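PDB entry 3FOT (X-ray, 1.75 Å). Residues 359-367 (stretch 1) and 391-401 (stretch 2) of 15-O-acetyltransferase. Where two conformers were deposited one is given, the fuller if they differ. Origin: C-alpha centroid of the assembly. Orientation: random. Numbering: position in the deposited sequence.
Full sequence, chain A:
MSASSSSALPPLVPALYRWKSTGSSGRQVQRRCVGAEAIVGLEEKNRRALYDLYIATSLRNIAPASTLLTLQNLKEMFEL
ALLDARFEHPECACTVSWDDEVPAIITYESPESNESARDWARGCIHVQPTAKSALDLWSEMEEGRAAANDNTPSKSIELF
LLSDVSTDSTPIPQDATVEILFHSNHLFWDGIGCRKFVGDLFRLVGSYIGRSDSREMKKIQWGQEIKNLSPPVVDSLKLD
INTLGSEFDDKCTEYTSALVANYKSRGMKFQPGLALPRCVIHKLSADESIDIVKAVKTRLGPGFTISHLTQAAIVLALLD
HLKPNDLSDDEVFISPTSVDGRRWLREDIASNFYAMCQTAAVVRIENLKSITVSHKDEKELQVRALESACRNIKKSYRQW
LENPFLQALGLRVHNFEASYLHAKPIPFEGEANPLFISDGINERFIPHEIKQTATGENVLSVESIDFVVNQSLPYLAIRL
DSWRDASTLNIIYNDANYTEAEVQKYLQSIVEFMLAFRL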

# COMPACT_ATOMS: atom_id res chain seq x y z
N THR A 359 1.34 8.41 8.82
CA THR A 359 0.76 9.58 9.46
C THR A 359 0.04 10.39 8.41
O THR A 359 -0.31 9.84 7.35
CB THR A 359 1.81 10.37 10.31
OG1 THR A 359 1.14 11.46 10.98
CG2 THR A 359 2.95 10.89 9.50
N ALA A 360 -0.22 11.67 8.70
CA ALA A 360 -1.23 12.44 7.99
C ALA A 360 -0.68 13.84 7.69
O ALA A 360 0.18 14.34 8.41
CB ALA A 360 -2.47 12.55 8.86
N ALA A 361 -1.16 14.43 6.59
CA ALA A 361 -0.90 15.83 6.25
C ALA A 361 -2.14 16.35 5.53
O ALA A 361 -2.99 15.56 5.13
CB ALA A 361 0.34 15.98 5.34
N VAL A 362 -2.26 17.66 5.38
CA VAL A 362 -3.40 18.20 4.67
C VAL A 362 -2.87 19.04 3.51
O VAL A 362 -2.16 20.03 3.72
CB VAL A 362 -4.36 19.04 5.57
CG1 VAL A 362 -5.53 19.56 4.76
CG2 VAL A 362 -4.87 18.22 6.75
N VAL A 363 -3.16 18.59 2.30
CA VAL A 363 -2.87 19.37 1.10
C VAL A 363 -3.95 20.45 0.93
O VAL A 363 -5.14 20.16 1.02
CB VAL A 363 -2.85 18.44 -0.14
CG1 VAL A 363 -2.72 19.23 -1.46
CG2 VAL A 363 -1.71 17.46 0.00
N ARG A 364 -3.52 21.68 0.65
CA ARG A 364 -4.43 22.80 0.45
C ARG A 364 -4.03 23.58 -0.78
O ARG A 364 -2.86 23.96 -0.92
CB ARG A 364 -4.41 23.73 1.66
CG ARG A 364 -4.96 23.15 2.92
CD ARG A 364 -4.84 24.16 4.07
NE ARG A 364 -5.12 25.53 3.61
CZ ARG A 364 -6.30 26.13 3.67
NH1 ARG A 364 -7.36 25.51 4.18
NH2 ARG A 364 -6.43 27.37 3.22
N ILE A 365 -4.98 23.80 -1.67
CA ILE A 365 -4.74 24.65 -2.84
C ILE A 365 -5.89 25.66 -2.90
O ILE A 365 -7.04 25.27 -3.05
CB ILE A 365 -4.64 23.86 -4.17
CG1 ILE A 365 -3.55 22.76 -4.09
CG2 ILE A 365 -4.43 24.83 -5.36
CD1 ILE A 365 -3.70 21.65 -5.12
N GLU A 366 -5.56 26.95 -2.73
CA GLU A 366 -6.54 28.02 -2.86
C GLU A 366 -6.44 28.61 -4.25
O GLU A 366 -5.56 28.24 -5.04
CB GLU A 366 -6.29 29.13 -1.82
CG GLU A 366 -6.14 28.68 -0.37
CD GLU A 366 -5.67 29.83 0.51
OE1 GLU A 366 -5.00 29.58 1.52
OE2 GLU A 366 -5.97 31.01 0.18
N ASN A 367 -7.35 29.55 -4.55
CA ASN A 367 -7.45 30.24 -5.84
C ASN A 367 -7.50 29.28 -7.02
O ASN A 367 -6.70 29.33 -7.98
CB ASN A 367 -6.40 31.34 -6.01
CG ASN A 367 -6.83 32.39 -7.04
OD1 ASN A 367 -7.91 32.31 -7.63
ND2 ASN A 367 -5.98 33.39 -7.24
N ARG A 391 3.62 24.17 -6.25
CA ARG A 391 4.18 25.01 -5.19
C ARG A 391 3.25 25.07 -3.97
O ARG A 391 3.73 25.01 -2.84
CB ARG A 391 4.51 26.42 -5.71
CG ARG A 391 5.55 26.42 -6.83
CD ARG A 391 6.11 27.83 -7.14
NE ARG A 391 7.02 27.80 -8.30
CZ ARG A 391 8.27 27.35 -8.26
NH1 ARG A 391 8.79 26.88 -7.13
NH2 ARG A 391 9.02 27.36 -9.37
N ASN A 392 1.94 25.16 -4.22
CA ASN A 392 0.89 25.06 -3.19
C ASN A 392 0.95 23.70 -2.46
O ASN A 392 0.89 23.63 -1.23
CB ASN A 392 -0.52 25.21 -3.80
CG ASN A 392 -0.97 26.66 -3.99
OD1 ASN A 392 -1.65 27.22 -3.15
ND2 ASN A 392 -0.63 27.26 -5.13
N ILE A 393 1.06 22.63 -3.24
CA ILE A 393 1.16 21.28 -2.68
C ILE A 393 2.40 21.12 -1.78
O ILE A 393 2.29 20.67 -0.63
CB ILE A 393 1.15 20.21 -3.80
CG1 ILE A 393 -0.20 20.22 -4.50
CG2 ILE A 393 1.45 18.76 -3.24
CD1 ILE A 393 -0.13 19.77 -5.96
N LYS A 394 3.56 21.50 -2.29
CA LYS A 394 4.79 21.34 -1.52
C LYS A 394 4.75 22.18 -0.25
O LYS A 394 5.14 21.69 0.81
CB LYS A 394 6.01 21.68 -2.37
CG LYS A 394 7.34 21.61 -1.62
CD LYS A 394 8.49 21.86 -2.56
CE LYS A 394 9.83 21.71 -1.86
NZ LYS A 394 9.97 20.37 -1.18
N LYS A 395 4.26 23.41 -0.36
CA LYS A 395 4.13 24.32 0.78
C LYS A 395 3.21 23.72 1.85
O LYS A 395 3.55 23.76 3.04
CB LYS A 395 3.67 25.71 0.32
CG LYS A 395 3.19 26.65 1.44
N SER A 396 2.07 23.17 1.43
CA SER A 396 1.15 22.44 2.32
C SER A 396 1.84 21.33 3.09
O SER A 396 1.71 21.23 4.31
CB SER A 396 0.01 21.78 1.51
OG SER A 396 -0.84 22.72 0.92
N TYR A 397 2.54 20.46 2.37
CA TYR A 397 3.22 19.34 2.99
C TYR A 397 4.19 19.83 4.05
O TYR A 397 4.21 19.30 5.16
CB TYR A 397 3.89 18.44 1.95
CG TYR A 397 2.95 17.38 1.42
CD1 TYR A 397 2.53 17.38 0.09
CD2 TYR A 397 2.44 16.40 2.27
CE1 TYR A 397 1.65 16.40 -0.39
CE2 TYR A 397 1.56 15.43 1.81
CZ TYR A 397 1.17 15.43 0.48
OH TYR A 397 0.30 14.45 0.07
N ARG A 398 4.93 20.89 3.72
CA ARG A 398 5.87 21.53 4.66
C ARG A 398 5.25 21.86 6.03
O ARG A 398 5.87 21.60 7.06
CB ARG A 398 6.49 22.79 4.02
CG ARG A 398 7.87 23.13 4.51
N GLN A 399 4.02 22.37 6.05
CA GLN A 399 3.33 22.69 7.29
C GLN A 399 3.13 21.46 8.17
O GLN A 399 2.87 21.58 9.36
CB GLN A 399 1.95 23.30 7.02
N TRP A 400 3.23 20.28 7.58
CA TRP A 400 2.96 19.07 8.32
C TRP A 400 4.25 18.30 8.55
O TRP A 400 4.56 17.95 9.68
CB TRP A 400 1.90 18.23 7.60
CG TRP A 400 0.57 18.96 7.58
CD1 TRP A 400 0.14 19.87 6.65
CD2 TRP A 400 -0.46 18.89 8.57
NE1 TRP A 400 -1.10 20.34 6.99
CE2 TRP A 400 -1.49 19.77 8.18
CE3 TRP A 400 -0.61 18.16 9.76
CZ2 TRP A 400 -2.66 19.95 8.92
CZ3 TRP A 400 -1.77 18.33 10.50
CH2 TRP A 400 -2.79 19.21 10.08
N LEU A 401 5.00 18.08 7.48
CA LEU A 401 6.17 17.23 7.52
C LEU A 401 7.33 17.77 8.36
O LEU A 401 8.12 16.99 8.87
CB LEU A 401 6.66 16.94 6.11
CG LEU A 401 5.69 16.39 5.04
CD1 LEU A 401 6.50 16.17 3.75
CD2 LEU A 401 4.95 15.13 5.46
O HOH W 1 -2.36 22.15 5.24

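Residues from 359 onward continue a strand that begins earlier in the chain, and residues 391-401 continue a helix that lies against it. The two axes run roughly antiparallel, 149° between their N-to-C directions, and approach to 6.9 Å, which is close for a helix on a strand. Three pairs of CA atoms set the register: Ala361 with Trp400 at 5.4 Å, Val363 with Ser396 at 5.2 Å, and Ile365 with Asn392 at 5.7 Å. The strand advances two residues while the helix retreats four, about one turn, so the same face of the helix meets the strand repeatedly. On that face Asn392, Ser396 and Trp400 direct their CA-to-CB bonds toward the strand, whereas the strand residues they meet point theirs sideways, leaving strand backbone accessible.

Ser396 suits the middle of this closely packed region. Ser396 CB lies 3.6 Å from Val362 O and 3.8 Å from Val363 CA, and the small side chain adds just a hydroxyl beyond it, which joins the two backbones. Arg364 N donates a hydrogen bond to Ser396 OG (2.9 Å, 157°), while Ser396 OG donates to Asn392 O (2.9 Å), one turn back in its own helix. A single hydroxyl thus accepts from the strand and donates to a helix carbonyl, which also accepts from Ser396 N.

At Trp400 the indole covers strand backbone. Ala361 CA sits 4.0 Å from the centroid of the five-membered ring, 24° off its normal, a CH-pi contact over the face. Val362 N lies over the ring too, 3.3 Å from Trp400 NE1, but both are donors and no hydrogen bond joins them. Instead a water accepts from Trp400 NE1 (2.8 Å) and donates to Val362 O (2.6 Å), bridging indole and strand. Val362 CG2 packs against Trp400 CZ2 at 3.5 Å, giving the benzo part of the indole an apolar neighbour.

Ala361 offers only a methyl, yet its CB touches both Trp400 CB (3.6 Å) and Tyr397 CD2 (3.7 Å). Tyr397 also meets Val363, whose CG2 is 3.5 Å from Tyr397 CE1, while the tyrosine hydroxyl is hydrogen-bonded elsewhere in the structure. Val363 CG1 reaches Ile393 CG1 at 4.1 Å, and Ile365 CD1 meets that same Ile393 CG1 at 3.8 Å; these branched aliphatic side chains extend the apolar packing along the helix.

Toward the end of stretch 1 the contact becomes more polar and exposed. Arg364 leads its guanidinium away from the helix, where Arg364 NH2 forms a salt bridge with Glu366 OE1 (3.1 Å).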